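Local coordinates for protein crossover junction endodeoxyribonuclease Hjc (Sulfolobus solfataricus, PDB 4TKK) that resolves Holliday junctions as a magnesium-dependent, structure-specific endonuclease, cutting opposing strands of four-way DNA as a homodimer during genetic recombination, at residues N48-L53 with E132-R137. The protein carries 1 engineered substitution. Sequence-based numbering, arbitrary orientation.
Sequences NGVIIL and EAKISR
Val50 rests on the helix segment 132-137 with both of its methyls: CG2 lies between Ile135 and Lys134, CG1 against Lys134 alone. CG2, placed anti to its own carbonyl carbon, reaches CG1 of Ile135 at 3.6 Å and also lies 3.8 Å from CB of Lys134. CG1, anti to the backbone N (chi1 179°), turns the other way and meets Lys134 further out.

Lys134 can be followed outward along the strand. Its CB abuts Val50 CG2; beyond CG the chain runs extended, crossing the valine at about a right angle, and CD passes 3.7 Å from Val50 CG1. At the tip, NZ comes no closer than 4.3 Å to Ile52 CG2, a loose approach, and it is the methylenes at CB and CD that pack on Val50. The strand 50-55 is the middle one of the five-stranded mixed sheet of this PD-(D/E)XK nuclease, and helix 124-139 runs nearly antiparallel to it, the local axes 9.3 Å apart at 153°. One turn earlier in the helix, Val131 packs on both Val50 and Ile52, while Ile51 points away from the helix and touches Leu46 of the second subunit.

Ile135 extends the apolar patch to the turn before the strand. Its CD1 sits 3.9 Å from CB of Asn48 and 4.1 Å from ND2, so the asparagine side chain borders the patch. Replaced by an alanine, Ile135 would lose the CG1 and CD1 contacts, which is likely to leave Val50 CG2 and Asn48 CB less covered on the helix side. Asn48 also packs on Arg81 of the second subunit, and the backbone of Asn48 and Gly49 hydrogen-bonds to that chain.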
loop_
_atom_site.group_PDB
_atom_site.type_symbol
_atom_site.label_atom_id
_atom_site.label_comp_id
_atom_site.label_asym_id
_atom_site.label_seq_id
_atom_site.Cartn_x
_atom_site.Cartn_y
_atom_site.Cartn_z
ATOM N N ASN A 48 2.057 -3.178 -10.325
ATOM C CA ASN A 48 2.827 -2.393 -11.288
ATOM C C ASN A 48 2.542 -0.895 -11.278
ATOM O O ASN A 48 2.339 -0.297 -12.315
ATOM C CB ASN A 48 2.693 -3.043 -12.693
ATOM C CG ASN A 48 3.186 -4.492 -12.662
ATOM O OD1 ASN A 48 4.271 -4.827 -12.132
ATOM N ND2 ASN A 48 2.345 -5.395 -13.138
ATOM N N GLY A 49 2.546 -0.301 -10.091
ATOM C CA GLY A 49 2.332 1.129 -9.936
ATOM C C GLY A 49 0.890 1.559 -9.784
ATOM O O GLY A 49 0.628 2.724 -9.492
ATOM N N VAL A 50 -0.051 0.635 -9.981
ATOM C CA VAL A 50 -1.470 0.921 -9.811
ATOM C C VAL A 50 -1.858 0.540 -8.392
ATOM O O VAL A 50 -1.523 -0.540 -7.919
ATOM C CB VAL A 50 -2.363 0.240 -10.876
ATOM C CG1 VAL A 50 -3.833 0.554 -10.636
ATOM C CG2 VAL A 50 -1.956 0.690 -12.270
ATOM N N ILE A 51 -2.516 1.471 -7.706
ATOM C CA ILE A 51 -2.934 1.368 -6.328
ATOM C C ILE A 51 -4.446 1.278 -6.302
ATOM O O ILE A 51 -5.143 2.177 -6.787
ATOM C CB ILE A 51 -2.415 2.577 -5.517
ATOM C CG1 ILE A 51 -0.881 2.747 -5.641
ATOM C CG2 ILE A 51 -2.863 2.487 -4.049
ATOM C CD1 ILE A 51 -0.369 4.182 -5.289
ATOM N N ILE A 52 -4.947 0.176 -5.749
ATOM C CA ILE A 52 -6.369 -0.026 -5.604
ATOM C C ILE A 52 -6.659 -0.128 -4.162
ATOM O O ILE A 52 -5.907 -0.753 -3.407
ATOM C CB ILE A 52 -7.061 -1.067 -6.533
ATOM C CG1 ILE A 52 -6.910 -2.492 -6.175
ATOM C CG2 ILE A 52 -6.888 -0.712 -8.024
ATOM C CD1 ILE A 52 -8.148 -3.339 -6.589
ATOM N N LEU A 53 -7.688 0.580 -3.755
ATOM C CA LEU A 53 -8.061 0.637 -2.343
ATOM C C LEU A 53 -9.472 0.209 -2.271
ATOM O O LEU A 53 -10.303 0.694 -3.024
ATOM C CB LEU A 53 -7.856 2.077 -1.765
ATOM C CG LEU A 53 -6.504 2.683 -2.051
ATOM C CD1 LEU A 53 -6.512 4.138 -1.806
ATOM C CD2 LEU A 53 -5.391 1.968 -1.257
ATOM N N GLU A 132 -5.215 -3.366 -15.396
ATOM C CA GLU A 132 -4.445 -3.737 -16.585
ATOM C C GLU A 132 -4.442 -2.610 -17.619
ATOM O O GLU A 132 -3.398 -2.328 -18.209
ATOM C CB GLU A 132 -4.935 -5.069 -17.185
ATOM C CG GLU A 132 -4.837 -6.284 -16.255
ATOM C CD GLU A 132 -3.538 -6.583 -15.507
ATOM O OE1 GLU A 132 -2.447 -6.198 -15.994
ATOM O OE2 GLU A 132 -3.617 -7.258 -14.449
ATOM N N ALA A 133 -5.586 -1.901 -17.756
ATOM C CA ALA A 133 -5.751 -0.753 -18.651
ATOM C C ALA A 133 -4.918 0.435 -18.190
ATOM O O ALA A 133 -4.262 1.053 -19.031
ATOM C CB ALA A 133 -7.216 -0.359 -18.759
ATOM N N LYS A 134 -4.932 0.757 -16.864
ATOM C CA LYS A 134 -4.130 1.853 -16.306
ATOM C C LYS A 134 -2.651 1.552 -16.552
ATOM O O LYS A 134 -1.940 2.456 -16.991
ATOM C CB LYS A 134 -4.378 2.079 -14.799
ATOM C CG LYS A 134 -5.739 2.663 -14.424
ATOM C CD LYS A 134 -6.168 2.193 -13.015
ATOM C CE LYS A 134 -7.665 2.141 -12.789
ATOM N NZ LYS A 134 -8.013 1.396 -11.553
ATOM N N ILE A 135 -2.211 0.276 -16.319
ATOM C CA ILE A 135 -0.837 -0.212 -16.516
ATOM C C ILE A 135 -0.403 0.067 -17.964
ATOM O O ILE A 135 0.689 0.599 -18.183
ATOM C CB ILE A 135 -0.671 -1.719 -16.078
ATOM C CG1 ILE A 135 -0.787 -1.867 -14.542
ATOM C CG2 ILE A 135 0.653 -2.310 -16.567
ATOM C CD1 ILE A 135 -1.013 -3.247 -13.967
ATOM N N SER A 136 -1.296 -0.221 -18.933
ATOM C CA SER A 136 -1.059 0.000 -20.365
ATOM C C SER A 136 -1.035 1.483 -20.769
ATOM O O SER A 136 -0.328 1.833 -21.714
ATOM C CB SER A 136 -2.060 -0.787 -21.202
ATOM O OG SER A 136 -1.950 -2.176 -20.926
ATOM N N ARG A 137 -1.787 2.352 -20.056
ATOM C CA ARG A 137 -1.830 3.803 -20.310
ATOM C C ARG A 137 -0.538 4.474 -19.838
ATOM O O ARG A 137 -0.145 5.501 -20.399
ATOM C CB ARG A 137 -3.011 4.463 -19.584
ATOM C CG ARG A 137 -4.379 4.172 -20.181
ATOM C CD ARG A 137 -5.465 4.750 -19.295
ATOM N NE ARG A 137 -6.429 3.735 -18.872
ATOM C CZ ARG A 137 -7.121 3.784 -17.736
ATOM N NH1 ARG A 137 -6.949 4.792 -16.888
ATOM N NH2 ARG A 137 -7.983 2.824 -17.437
#